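Local coordinates for long form salivary protein D7L (Phlebotomus duboscqi, PDB 6MT7), which binds and sequesters host leukotrienes and a thromboxane A2 analogue, modulating blood feeding by the sand fly and inhibiting thromboxane-dependent platelet aggregation, at residues 5-8 and 9-12; 14-17 and 18-21; 65-68 and 69-72; 161-164 and 165-168; 167-170 and 171-175. One frame throughout, in Å; residues are numbered along the deposited sequence.

Interaction 1. Residues 5-8 and 9-12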
loop_
_atom_site.group_PDB
_atom_site.type_symbol
_atom_site.label_atom_id
_atom_site.label_comp_id
_atom_site.label_asym_id
_atom_site.label_seq_id
_atom_site.Cartn_x
_atom_site.Cartn_y
_atom_site.Cartn_z
ATOM N N PRO A 5 -2.761 10.393 8.558
ATOM C CA PRO A 5 -3.296 9.033 8.386
ATOM C C PRO A 5 -3.325 8.582 6.929
ATOM O O PRO A 5 -3.066 9.372 6.019
ATOM C CB PRO A 5 -4.719 9.150 8.932
ATOM C CG PRO A 5 -5.100 10.583 8.639
ATOM C CD PRO A 5 -3.822 11.374 8.845
ATOM N N ARG A 6 -3.641 7.308 6.730
ATOM C CA ARG A 6 -3.757 6.745 5.390
ATOM C C ARG A 6 -5.149 7.009 4.840
ATOM O O ARG A 6 -6.145 6.898 5.559
ATOM C CB ARG A 6 -3.479 5.242 5.428
ATOM C CG ARG A 6 -2.193 4.859 6.156
ATOM C CD ARG A 6 -0.953 5.518 5.556
ATOM N NE ARG A 6 -0.697 5.058 4.187
ATOM C CZ ARG A 6 0.023 5.740 3.300
ATOM N NH1 ARG A 6 0.547 6.922 3.628
ATOM N NH2 ARG A 6 0.226 5.241 2.077
ATOM N N ASN A 7 -5.222 7.376 3.558
ATOM C CA ASN A 7 -6.515 7.696 2.979
ATOM C C ASN A 7 -7.118 6.442 2.344
ATOM O O ASN A 7 -6.516 5.368 2.350
ATOM C CB ASN A 7 -6.388 8.889 2.009
ATOM C CG ASN A 7 -5.606 8.564 0.746
ATOM O OD1 ASN A 7 -5.691 7.464 0.210
ATOM N ND2 ASN A 7 -4.849 9.545 0.252
ATOM N N ALA A 8 -8.331 6.568 1.792
ATOM C CA ALA A 8 -9.047 5.381 1.322
ATOM C C ALA A 8 -8.419 4.774 0.072
ATOM O O ALA A 8 -8.597 3.577 -0.194
ATOM C CB ALA A 8 -10.513 5.722 1.049
ATOM N N ASP A 9 -7.739 5.583 -0.738
ATOM C CA ASP A 9 -6.999 5.029 -1.868
ATOM C C ASP A 9 -5.762 4.287 -1.385
ATOM O O ASP A 9 -5.402 3.227 -1.922
ATOM C CB ASP A 9 -6.606 6.155 -2.828
ATOM C CG ASP A 9 -5.717 5.674 -3.971
ATOM O OD1 ASP A 9 -6.229 4.931 -4.826
ATOM O OD2 ASP A 9 -4.521 6.043 -4.008
ATOM N N GLN A 10 -5.099 4.833 -0.370
ATOM C CA GLN A 10 -3.872 4.225 0.127
ATOM C C GLN A 10 -4.157 2.922 0.862
ATOM O O GLN A 10 -3.353 1.985 0.805
ATOM C CB GLN A 10 -3.146 5.213 1.037
ATOM C CG GLN A 10 -2.570 6.407 0.271
ATOM C CD GLN A 10 -2.143 7.538 1.184
ATOM O OE1 GLN A 10 -2.696 7.727 2.279
ATOM N NE2 GLN A 10 -1.147 8.296 0.745
ATOM N N THR A 11 -5.282 2.850 1.584
ATOM C CA THR A 11 -5.628 1.588 2.227
ATOM C C THR A 11 -6.080 0.574 1.190
ATOM O O THR A 11 -5.675 -0.591 1.241
ATOM C CB THR A 11 -6.712 1.788 3.296
ATOM O OG1 THR A 11 -7.905 2.286 2.684
ATOM C CG2 THR A 11 -6.239 2.785 4.370
ATOM N N PHE A 12 -6.901 1.008 0.226
ATOM C CA PHE A 12 -7.335 0.111 -0.844
ATOM C C PHE A 12 -6.137 -0.483 -1.580
ATOM O O PHE A 12 -6.085 -1.696 -1.838
ATOM C CB PHE A 12 -8.236 0.881 -1.811
ATOM C CG PHE A 12 -8.954 0.022 -2.809
ATOM C CD1 PHE A 12 -9.683 -1.082 -2.410
ATOM C CD2 PHE A 12 -8.918 0.349 -4.162
ATOM C CE1 PHE A 12 -10.357 -1.861 -3.354
ATOM C CE2 PHE A 12 -9.587 -0.414 -5.096
ATOM C CZ PHE A 12 -10.308 -1.520 -4.693
HETATM O O HOH W 1 -1.807 10.097 3.406
HETATM O O HOH W 2 -0.794 2.499 1.893
#

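Interaction 2. Residues 14-17 and 18-21. With TRT (fragment of triton X-100), chain C.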
loop_
_atom_site.group_PDB
_atom_site.type_symbol
_atom_site.label_atom_id
_atom_site.label_comp_id
_atom_site.label_asym_id
_atom_site.label_seq_id
_atom_site.Cartn_x
_atom_site.Cartn_y
_atom_site.Cartn_z
ATOM N N ALA A 14 -3.123 -0.973 -0.501
ATOM C CA ALA A 14 -2.430 -1.947 0.341
ATOM C C ALA A 14 -3.150 -3.295 0.341
ATOM O O ALA A 14 -2.519 -4.346 0.154
ATOM C CB ALA A 14 -2.294 -1.407 1.770
ATOM N N PHE A 15 -4.473 -3.292 0.549
ATOM C CA PHE A 15 -5.218 -4.551 0.521
ATOM C C PHE A 15 -5.072 -5.245 -0.829
ATOM O O PHE A 15 -4.769 -6.442 -0.909
ATOM C CB PHE A 15 -6.702 -4.311 0.798
ATOM C CG PHE A 15 -7.005 -3.841 2.185
ATOM C CD1 PHE A 15 -6.651 -4.600 3.296
ATOM C CD2 PHE A 15 -7.685 -2.648 2.374
ATOM C CE1 PHE A 15 -6.961 -4.159 4.581
ATOM C CE2 PHE A 15 -7.996 -2.205 3.649
ATOM C CZ PHE A 15 -7.632 -2.949 4.749
ATOM N N ARG A 16 -5.301 -4.507 -1.906
ATOM C CA ARG A 16 -5.353 -5.138 -3.219
ATOM C C ARG A 16 -3.982 -5.639 -3.650
ATOM O O ARG A 16 -3.860 -6.745 -4.192
ATOM C CB ARG A 16 -5.917 -4.151 -4.237
ATOM C CG ARG A 16 -7.379 -3.759 -3.971
ATOM C CD ARG A 16 -8.353 -4.875 -4.390
ATOM N NE ARG A 16 -8.241 -5.179 -5.816
ATOM C CZ ARG A 16 -8.069 -6.406 -6.306
ATOM N NH1 ARG A 16 -8.000 -7.445 -5.484
ATOM N NH2 ARG A 16 -7.967 -6.597 -7.620
ATOM N N THR A 17 -2.937 -4.848 -3.407
ATOM C CA THR A 17 -1.592 -5.281 -3.778
ATOM C C THR A 17 -1.210 -6.557 -3.043
ATOM O O THR A 17 -0.673 -7.501 -3.647
ATOM C CB THR A 17 -0.600 -4.154 -3.489
ATOM O OG1 THR A 17 -0.910 -3.049 -4.345
ATOM C CG2 THR A 17 0.856 -4.591 -3.716
ATOM N N CYS A 18 -1.501 -6.616 -1.743
ATOM C CA CYS A 18 -1.174 -7.813 -0.981
ATOM C C CYS A 18 -2.008 -9.016 -1.410
ATOM O O CYS A 18 -1.513 -10.150 -1.372
ATOM C CB CYS A 18 -1.344 -7.518 0.507
ATOM S SG CYS A 18 -0.054 -6.354 1.010
ATOM N N GLN A 19 -3.271 -8.796 -1.795
ATOM C CA GLN A 19 -4.086 -9.887 -2.324
ATOM C C GLN A 19 -3.513 -10.413 -3.628
ATOM O O GLN A 19 -3.530 -11.627 -3.880
ATOM C CB GLN A 19 -5.515 -9.414 -2.540
ATOM C CG GLN A 19 -6.305 -9.295 -1.258
ATOM C CD GLN A 19 -7.556 -8.468 -1.450
ATOM O OE1 GLN A 19 -8.039 -8.296 -2.576
ATOM N NE2 GLN A 19 -8.081 -7.934 -0.354
ATOM N N ARG A 20 -3.007 -9.519 -4.477
ATOM C CA ARG A 20 -2.403 -9.993 -5.717
ATOM C C ARG A 20 -1.123 -10.768 -5.448
ATOM O O ARG A 20 -0.825 -11.740 -6.151
ATOM C CB ARG A 20 -2.142 -8.817 -6.654
ATOM C CG ARG A 20 -3.428 -8.266 -7.266
ATOM C CD ARG A 20 -3.141 -7.536 -8.539
ATOM N NE ARG A 20 -4.325 -6.895 -9.102
ATOM C CZ ARG A 20 -5.129 -7.462 -9.993
ATOM N NH1 ARG A 20 -4.879 -8.697 -10.416
ATOM N NH2 ARG A 20 -6.165 -6.782 -10.473
ATOM N N GLN A 21 -0.362 -10.373 -4.434
ATOM C CA GLN A 21 0.862 -11.095 -4.128
ATOM C C GLN A 21 0.601 -12.462 -3.507
ATOM O O GLN A 21 1.528 -13.275 -3.447
ATOM C CB GLN A 21 1.752 -10.224 -3.236
ATOM C CG GLN A 21 2.182 -8.968 -4.011
ATOM C CD GLN A 21 3.146 -8.049 -3.285
ATOM O OE1 GLN A 21 3.508 -8.271 -2.118
ATOM N NE2 GLN A 21 3.565 -6.993 -3.981
HETATM C C25 TRT C . -12.416 -7.184 -4.820
HETATM O O24 TRT C . -12.016 -6.306 -3.772
HETATM C C23 TRT C . -11.828 -6.963 -2.519
HETATM C C22 TRT C . -11.058 -6.005 -1.620
HETATM O O21 TRT C . -10.979 -6.465 -0.270
HETATM C C20 TRT C . -10.311 -5.473 0.501
HETATM C C19 TRT C . -10.371 -5.846 1.970
HETATM O O18 TRT C . -9.275 -6.703 2.278
HETATM C C17 TRT C . -9.733 -7.810 3.027
HETATM C C16 TRT C . -9.318 -7.677 4.478
HETATM O O15 TRT C . -7.959 -8.087 4.660
HETATM C C12 TRT C . -7.273 -7.658 5.783
HETATM C C13 TRT C . -7.962 -7.324 6.944
HETATM C C14 TRT C . -7.268 -6.889 8.079
HETATM C C11 TRT C . -5.888 -7.554 5.758
HETATM C C10 TRT C . -5.198 -7.125 6.887
HETATM C C9 TRT C . -5.875 -6.786 8.052
HETATM C C6 TRT C . -5.094 -6.318 9.245
HETATM C C8 TRT C . -5.020 -7.504 10.199
HETATM C C7 TRT C . -3.668 -5.980 8.823
HETATM C C5 TRT C . -5.827 -5.161 9.960
HETATM C C1 TRT C . -5.909 -3.726 9.390
HETATM C C2 TRT C . -6.174 -3.619 7.893
HETATM C C4 TRT C . -7.058 -3.028 10.105
HETATM C C3 TRT C . -4.676 -2.886 9.696
#

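Interaction 3. Residues 65-68 and 69-72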
loop_
_atom_site.group_PDB
_atom_site.type_symbol
_atom_site.label_atom_id
_atom_site.label_comp_id
_atom_site.label_asym_id
_atom_site.label_seq_id
_atom_site.Cartn_x
_atom_site.Cartn_y
_atom_site.Cartn_z
ATOM N N VAL A 65 2.638 1.595 16.370
ATOM C CA VAL A 65 1.464 1.750 17.221
ATOM C C VAL A 65 1.036 3.213 17.293
ATOM O O VAL A 65 -0.161 3.520 17.314
ATOM C CB VAL A 65 1.756 1.150 18.609
ATOM C CG1 VAL A 65 0.676 1.510 19.612
ATOM C CG2 VAL A 65 1.866 -0.367 18.478
ATOM N N ASP A 66 2.004 4.141 17.295
ATOM C CA ASP A 66 1.640 5.555 17.297
ATOM C C ASP A 66 0.785 5.903 16.084
ATOM O O ASP A 66 -0.211 6.628 16.201
ATOM C CB ASP A 66 2.896 6.435 17.354
ATOM C CG ASP A 66 3.820 6.243 16.151
ATOM O OD1 ASP A 66 4.070 5.087 15.755
ATOM O OD2 ASP A 66 4.317 7.260 15.617
ATOM N N ARG A 67 1.139 5.372 14.914
ATOM C CA ARG A 67 0.409 5.719 13.702
ATOM C C ARG A 67 -0.908 4.963 13.597
ATOM O O ARG A 67 -1.851 5.451 12.958
ATOM C CB ARG A 67 1.278 5.444 12.466
ATOM C CG ARG A 67 2.587 6.269 12.426
ATOM C CD ARG A 67 2.330 7.761 12.586
ATOM N NE ARG A 67 3.549 8.538 12.362
ATOM C CZ ARG A 67 3.580 9.853 12.176
ATOM N NH1 ARG A 67 2.465 10.563 12.188
ATOM N NH2 ARG A 67 4.746 10.461 11.978
ATOM N N ILE A 68 -0.979 3.769 14.188
ATOM C CA ILE A 68 -2.242 3.039 14.262
ATOM C C ILE A 68 -3.244 3.824 15.100
ATOM O O ILE A 68 -4.404 4.004 14.711
ATOM C CB ILE A 68 -2.013 1.625 14.829
ATOM C CG1 ILE A 68 -1.190 0.780 13.856
ATOM C CG2 ILE A 68 -3.352 0.939 15.124
ATOM C CD1 ILE A 68 -0.645 -0.517 14.468
HETATM N N MSE A 69 -2.794 4.330 16.246
HETATM C CA MSE A 69 -3.642 5.125 17.118
HETATM C C MSE A 69 -4.070 6.411 16.418
HETATM O O MSE A 69 -5.219 6.851 16.537
HETATM C CB MSE A 69 -2.890 5.414 18.417
HETATM C CG MSE A 69 -2.914 4.183 19.287
HETATM SE SE MSE A 69 -2.028 4.435 20.988
HETATM C CE MSE A 69 -0.314 4.946 20.276
ATOM N N GLU A 70 -3.139 6.998 15.662
ATOM C CA GLU A 70 -3.455 8.195 14.889
ATOM C C GLU A 70 -4.542 7.922 13.855
ATOM O O GLU A 70 -5.415 8.770 13.620
ATOM C CB GLU A 70 -2.197 8.721 14.208
ATOM C CG GLU A 70 -2.454 9.917 13.317
ATOM C CD GLU A 70 -1.180 10.504 12.730
ATOM O OE1 GLU A 70 -0.076 10.019 13.082
ATOM O OE2 GLU A 70 -1.294 11.457 11.921
ATOM N N GLN A 71 -4.520 6.738 13.237
ATOM C CA GLN A 71 -5.581 6.412 12.293
ATOM C C GLN A 71 -6.936 6.432 12.984
ATOM O O GLN A 71 -7.898 7.010 12.471
ATOM C CB GLN A 71 -5.335 5.050 11.640
ATOM C CG GLN A 71 -6.289 4.776 10.469
ATOM C CD GLN A 71 -5.825 5.470 9.191
ATOM O OE1 GLN A 71 -4.666 5.860 9.077
ATOM N NE2 GLN A 71 -6.721 5.620 8.233
ATOM N N PHE A 72 -7.032 5.799 14.156
ATOM C CA PHE A 72 -8.297 5.798 14.880
ATOM C C PHE A 72 -8.705 7.214 15.255
ATOM O O PHE A 72 -9.847 7.629 15.027
ATOM C CB PHE A 72 -8.184 4.931 16.132
ATOM C CG PHE A 72 -8.313 3.468 15.868
ATOM C CD1 PHE A 72 -9.548 2.845 15.950
ATOM C CD2 PHE A 72 -7.203 2.709 15.564
ATOM C CE1 PHE A 72 -9.667 1.483 15.725
ATOM C CE2 PHE A 72 -7.319 1.349 15.325
ATOM C CZ PHE A 72 -8.549 0.740 15.408
HETATM O O HOH W 3 -2.221 6.508 10.364
HETATM O O HOH W 4 0.720 12.904 10.844
#

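Interaction 4. Residues 161-164 and 165-168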
loop_
_atom_site.group_PDB
_atom_site.type_symbol
_atom_site.label_atom_id
_atom_site.label_comp_id
_atom_site.label_asym_id
_atom_site.label_seq_id
_atom_site.Cartn_x
_atom_site.Cartn_y
_atom_site.Cartn_z
ATOM N N SER A 161 2.076 8.843 -12.688
ATOM C CA SER A 161 2.065 7.392 -12.859
ATOM C C SER A 161 2.975 6.710 -11.849
ATOM O O SER A 161 2.622 5.667 -11.284
ATOM C CB SER A 161 2.498 7.027 -14.279
ATOM O OG SER A 161 1.444 7.227 -15.199
ATOM N N ALA A 162 4.153 7.288 -11.604
ATOM C CA ALA A 162 5.078 6.670 -10.653
ATOM C C ALA A 162 4.486 6.625 -9.254
ATOM O O ALA A 162 4.733 5.674 -8.498
ATOM C CB ALA A 162 6.409 7.420 -10.644
ATOM N N TYR A 163 3.713 7.651 -8.882
ATOM C CA TYR A 163 3.054 7.625 -7.581
ATOM C C TYR A 163 2.014 6.502 -7.518
ATOM O O TYR A 163 1.994 5.712 -6.568
ATOM C CB TYR A 163 2.404 8.984 -7.269
ATOM C CG TYR A 163 1.536 8.881 -6.038
ATOM C CD1 TYR A 163 2.100 8.909 -4.771
ATOM C CD2 TYR A 163 0.157 8.686 -6.143
ATOM C CE1 TYR A 163 1.323 8.758 -3.641
ATOM C CE2 TYR A 163 -0.627 8.519 -5.018
ATOM C CZ TYR A 163 -0.040 8.563 -3.768
ATOM O OH TYR A 163 -0.811 8.409 -2.638
ATOM N N TYR A 164 1.146 6.398 -8.528
ATOM C CA TYR A 164 0.071 5.417 -8.420
ATOM C C TYR A 164 0.566 3.988 -8.609
ATOM O O TYR A 164 -0.053 3.050 -8.091
ATOM C CB TYR A 164 -1.051 5.758 -9.404
ATOM C CG TYR A 164 -1.922 6.846 -8.831
ATOM C CD1 TYR A 164 -2.841 6.569 -7.826
ATOM C CD2 TYR A 164 -1.777 8.159 -9.240
ATOM C CE1 TYR A 164 -3.629 7.569 -7.274
ATOM C CE2 TYR A 164 -2.553 9.166 -8.688
ATOM C CZ TYR A 164 -3.474 8.866 -7.706
ATOM O OH TYR A 164 -4.245 9.870 -7.160
ATOM N N TYR A 165 1.674 3.796 -9.326
ATOM C CA TYR A 165 2.337 2.495 -9.328
ATOM C C TYR A 165 3.083 2.220 -8.027
ATOM O O TYR A 165 3.594 1.112 -7.852
ATOM C CB TYR A 165 3.335 2.395 -10.476
ATOM C CG TYR A 165 2.737 2.454 -11.857
ATOM C CD1 TYR A 165 1.499 1.888 -12.138
ATOM C CD2 TYR A 165 3.434 3.063 -12.892
ATOM C CE1 TYR A 165 0.964 1.941 -13.437
ATOM C CE2 TYR A 165 2.913 3.127 -14.178
ATOM C CZ TYR A 165 1.686 2.569 -14.444
ATOM O OH TYR A 165 1.191 2.645 -15.734
ATOM N N ARG A 166 3.146 3.202 -7.122
ATOM C CA ARG A 166 3.880 3.097 -5.862
ATOM C C ARG A 166 5.351 2.773 -6.102
ATOM O O ARG A 166 5.969 1.983 -5.380
ATOM C CB ARG A 166 3.232 2.097 -4.899
ATOM C CG ARG A 166 2.193 2.752 -3.972
ATOM C CD ARG A 166 0.938 3.155 -4.758
ATOM N NE ARG A 166 -0.090 3.762 -3.909
ATOM C CZ ARG A 166 -1.313 4.083 -4.333
ATOM N NH1 ARG A 166 -1.672 3.865 -5.596
ATOM N NH2 ARG A 166 -2.195 4.610 -3.492
ATOM N N LEU A 167 5.926 3.414 -7.120
ATOM C CA LEU A 167 7.378 3.476 -7.217
ATOM C C LEU A 167 7.938 4.541 -6.282
ATOM O O LEU A 167 9.048 4.382 -5.760
ATOM C CB LEU A 167 7.804 3.760 -8.658
ATOM C CG LEU A 167 7.209 2.800 -9.693
ATOM C CD1 LEU A 167 7.657 3.167 -11.105
ATOM C CD2 LEU A 167 7.579 1.371 -9.358
ATOM N N VAL A 168 7.185 5.624 -6.073
ATOM C CA VAL A 168 7.533 6.714 -5.171
ATOM C C VAL A 168 6.298 7.055 -4.349
ATOM O O VAL A 168 5.167 6.755 -4.737
ATOM C CB VAL A 168 8.036 7.984 -5.907
ATOM C CG1 VAL A 168 9.336 7.704 -6.673
ATOM C CG2 VAL A 168 6.947 8.568 -6.841
HETATM O O HOH W 5 0.748 5.091 -16.863
HETATM O O HOH W 6 2.722 6.036 -3.783
#

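Interaction 5. Residues 167-170 and 171-175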
loop_
_atom_site.group_PDB
_atom_site.type_symbol
_atom_site.label_atom_id
_atom_site.label_comp_id
_atom_site.label_asym_id
_atom_site.label_seq_id
_atom_site.Cartn_x
_atom_site.Cartn_y
_atom_site.Cartn_z
ATOM N N LEU A 167 5.926 3.414 -7.120
ATOM C CA LEU A 167 7.378 3.476 -7.217
ATOM C C LEU A 167 7.938 4.541 -6.282
ATOM O O LEU A 167 9.048 4.382 -5.760
ATOM C CB LEU A 167 7.804 3.760 -8.658
ATOM C CG LEU A 167 7.209 2.800 -9.693
ATOM C CD1 LEU A 167 7.657 3.167 -11.105
ATOM C CD2 LEU A 167 7.579 1.371 -9.358
ATOM N N VAL A 168 7.185 5.624 -6.073
ATOM C CA VAL A 168 7.533 6.714 -5.171
ATOM C C VAL A 168 6.298 7.055 -4.349
ATOM O O VAL A 168 5.167 6.755 -4.737
ATOM C CB VAL A 168 8.036 7.984 -5.907
ATOM C CG1 VAL A 168 9.336 7.704 -6.673
ATOM C CG2 VAL A 168 6.947 8.568 -6.841
ATOM N N ASP A 169 6.522 7.713 -3.208
ATOM C CA ASP A 169 5.423 8.179 -2.369
ATOM C C ASP A 169 5.104 9.641 -2.703
ATOM O O ASP A 169 5.568 10.185 -3.709
ATOM C CB ASP A 169 5.750 7.960 -0.885
ATOM C CG ASP A 169 6.970 8.746 -0.407
ATOM O OD1 ASP A 169 7.384 9.732 -1.058
ATOM O OD2 ASP A 169 7.532 8.360 0.640
ATOM N N GLU A 170 4.302 10.297 -1.857
ATOM C CA GLU A 170 3.916 11.683 -2.128
ATOM C C GLU A 170 5.107 12.633 -2.099
ATOM O O GLU A 170 5.062 13.696 -2.732
ATOM C CB GLU A 170 2.868 12.159 -1.126
ATOM C CG GLU A 170 1.623 11.312 -1.063
ATOM C CD GLU A 170 1.815 10.076 -0.220
ATOM O OE1 GLU A 170 2.679 10.104 0.677
ATOM O OE2 GLU A 170 1.105 9.075 -0.462
ATOM N N ASP A 171 6.166 12.289 -1.364
ATOM C CA ASP A 171 7.374 13.106 -1.313
ATOM C C ASP A 171 8.312 12.862 -2.482
ATOM O O ASP A 171 9.418 13.412 -2.491
ATOM C CB ASP A 171 8.135 12.845 -0.013
ATOM C CG ASP A 171 7.524 13.549 1.163
ATOM O OD1 ASP A 171 6.884 14.605 0.961
ATOM O OD2 ASP A 171 7.683 13.042 2.290
ATOM N N ASN A 172 7.908 12.051 -3.454
ATOM C CA ASN A 172 8.804 11.609 -4.514
ATOM C C ASN A 172 10.030 10.902 -3.937
ATOM O O ASN A 172 11.149 11.056 -4.427
ATOM C CB ASN A 172 9.211 12.773 -5.421
ATOM C CG ASN A 172 8.154 13.086 -6.458
ATOM O OD1 ASN A 172 7.758 12.215 -7.229
ATOM N ND2 ASN A 172 7.687 14.327 -6.478
ATOM N N GLU A 173 9.818 10.136 -2.881
ATOM C CA GLU A 173 10.859 9.260 -2.376
ATOM C C GLU A 173 10.536 7.819 -2.751
ATOM O O GLU A 173 9.376 7.412 -2.640
ATOM C CB GLU A 173 10.989 9.373 -0.853
ATOM C CG GLU A 173 12.111 8.529 -0.268
ATOM C CD GLU A 173 12.186 8.620 1.243
ATOM O OE1 GLU A 173 11.619 9.585 1.805
ATOM O OE2 GLU A 173 12.826 7.736 1.861
ATOM N N PRO A 174 11.513 7.035 -3.219
ATOM C CA PRO A 174 11.204 5.656 -3.629
ATOM C C PRO A 174 10.600 4.862 -2.487
ATOM O O PRO A 174 10.926 5.059 -1.314
ATOM C CB PRO A 174 12.567 5.084 -4.039
ATOM C CG PRO A 174 13.390 6.283 -4.389
ATOM C CD PRO A 174 12.921 7.388 -3.483
ATOM N N ILE A 175 9.698 3.951 -2.838
ATOM C CA ILE A 175 9.127 3.033 -1.865
ATOM C C ILE A 175 10.007 1.783 -1.871
ATOM O O ILE A 175 9.960 0.970 -2.797
ATOM C CB ILE A 175 7.659 2.743 -2.171
ATOM C CG1 ILE A 175 6.863 4.048 -1.972
ATOM C CG2 ILE A 175 7.143 1.626 -1.281
ATOM C CD1 ILE A 175 5.387 3.963 -2.345
HETATM O O HOH W 7 8.995 6.127 0.736
#

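Interaction 1. Residues 5-8 and 9-12
N7 and Q10 bind each other twice in a capping box at the start of helix 8-21. The N-cap side chain of N7 accepts from the helix, Q10 N to N7 OD1 at 2.8 Å, and the Q10 side chain returns the bond, N7 N to Q10 OE1 at 2.9 Å and nearly straight (168°). With chi1 of 69°, the carboxamide of N7 sits between its own backbone N and carbonyl carbon, which swings OD1 over the first turn. A water joins Q10 OE1 to P5 O, and a second links R6 NH2 to Q10 O. The first regular helical bonds follow, T11 N to N7 O at 2.9 Å and F12 N to A8 O at 3.1 Å.

The Q10 amide is sandwiched. On one side lies the N7 amide, nearly parallel to it; on the other the R6 guanidinium, bent back at chi2 and chi3 and tilted only 15°, with Q10 OE1 3.5 Å above its centre. Farther out, R6 CB rests on T11 CG2. R6 NH1 also bonds to R3 O, D9 reaches R166 and Y231, and F12 makes a cation-pi contact with K136. Because the arginine offers its face and not its N-H groups to the amide, its charge may polarise the Q10 carbonyl and favour OE1 as acceptor for both N7 N and the water.

Interaction 2. Residues 14-17 and 18-21
The F15 ring and the R16 guanidinium are the flat groups around which Q19 and the bound Triton fragment assemble. Over one face of F15 lies C19 of the ligand, 3.9 Å above the plane and displaced to the rim, while the ligand's C11 lies at the ring edge; W34 meets F15 edge-to-face. At the edge of the R16 guanidinium, NH1 donates in plane to Q19 OE1 at 3.0 Å, reached because the arginine chain folds at chi2 and chi3. The other end of the same amide, Q19 NE2, donates to ligand O21 at 3.3 Å and to Y45 OH, so both ends of Q19 are held. R20 turns one guanidinium face to R16 NH2, 3.4 Å from its own NH2; the NE atoms of these arginines bond T230 O and Y231 O in the C-terminal tail. Within helix 8-21 this turn thus lines the ligand pocket, with Y32 of helix 28-32 beside R16 and Q19, and the C18-C48 disulfide tying it to helix 40-52.

Interaction 3. Residues 65-68 and 69-72
R67 and E70 form the charged part of this helical contact, a salt bridge one turn apart on helix 65-74. The two side chains run alongside each other, and R67 NH1 donates to E70 OE1 at 2.7 Å. The carboxylate oxygen uses its syn lone pair and lies close to the guanidinium plane, although the two groups are turned 33° from each other. E70 gets there fully extended, with CG anti to the backbone N (chi1 177°). D66 completes the network through charge alone, its OD2 lying 3.6 Å from R67 NE but well off the guanidinium plane.

Two waters extend the polar contacts. One donates to E70 OE2 at 2.7 Å and accepts a weak bond from R67 NH1; the other spans R67 O and Q71 OE1. Beneath them the backbone keeps its i to i+4 pattern from M69 N to V65 O through F72 N to I68 O.

Apolar contacts occupy other sides of the helix. The methyl CE of M69, a selenomethionine in this derivative, touches V65 CG1 at 3.6 Å. I68 and F72 lie side by side, CG2 to CE2 at 4.0 Å, and the F72 ring turns its edge to I68 O.

Around the helix, V65 and I68 pack on I86 of helix 83-86, whereas Q71 binds R6 N in the segment leading into helix 8-21 and A115 O at the end of helix 109-115.

Interaction 4. Residues 161-164 and 165-168
A Schellman motif ends helix 159-164 here, with R166 the residue that leaves the helix at positive phi (57°), as the chain enters the long loop before helix 187-196. Two bonds run back into the last turn: L167 N to A162 O at 2.9 Å, and R166 N to Y163 O at 2.8 Å, the latter from above the carbonyl plane. A weak third bond from V168 N shares A162 O, and A162 CB packs against V168 CG2 at 4.0 Å.

The side chain of R166 folds at chi2 back over the helix end. NH1 donates to Y164 O at 3.1 Å, that oxygen lying near the guanidinium plane, while the Y163 ring lies loosely over one guanidinium face, the planes 32° apart. The charge is shared outward, NH2 in a salt bridge with D9, NH1 also bonded to Y231 OH, and W13 in a cation-pi contact, so the helix terminus is joined to helix 8-21. On another side, Y165 lies along the S161 backbone, and a water links its OH to S161 OG, itself bonded to E150. A further water donates both to Y163 O at 2.9 Å and to V168 O at 2.7 Å, bridging helix and loop.

Interaction 5. Residues 167-170 and 171-175
D169 reaches the backbone of D171 and E173 through its first torsion, chi1 of 63°, which folds the carboxylate back over its own main chain and directs OD1 into the turn. There OD1 accepts from E173 N at 3.1 Å, met from above the carboxylate plane, and more weakly from D171 N at 2.8 Å, where the bond is bent (127°). One oxygen thus holds two amides of the bend, while D169 OD2 takes a water that also donates to P174 O.

The backbone closes the loop around this side chain. N172 N donates to D169 O at 3.0 Å, D169 N to E173 O at 2.9 Å, and I175 N to L167 O at 3.0 Å. Between the last two, V168 and P174 are a non-hydrogen-bonded pair, with P174 CA making a CA-H...O contact to L167 O. I175 lays CD1 against V168 O at 3.7 Å.

The carboxylates of D169, D171 and E173 each bond M1 N, so the chain terminus probably offsets their mutual charge; D171 also pairs with R3. V168 and P174 pack on V205 of helix 203-216.

The type I turn from D169 to N172, with N172 in the left-handed region (phi 57°) and E173 O accepting from D169 N, is the pattern of a type I turn with a G1 beta bulge, as in 3:5 beta hairpins; here a single V168-P174 bridge continues it.

In the fold
Interactions 1 and 2 follow each other on helix 8-21, their centres 13 Å apart, one at its capped start and the other along the ligand pocket. Interaction 3, on helix 65-74, comes next in the chain and touches interaction 1 through R6 N and Q71 OE1. Interactions 4 and 5 share L167 and V168, with centres 7 Å apart, and run from the end of helix 159-164 into a hairpin turn. Interaction 1 also meets interaction 4, through the D9-R166 salt bridge. The centres of interactions 3 and 4 are about 24 Å apart, on opposite sides of the chain's centre; through these touches the segment leading into helix 8-21 and its first turn join helix 65-74, in the odorant-binding-protein-like N-terminal region, to the later part of the chain.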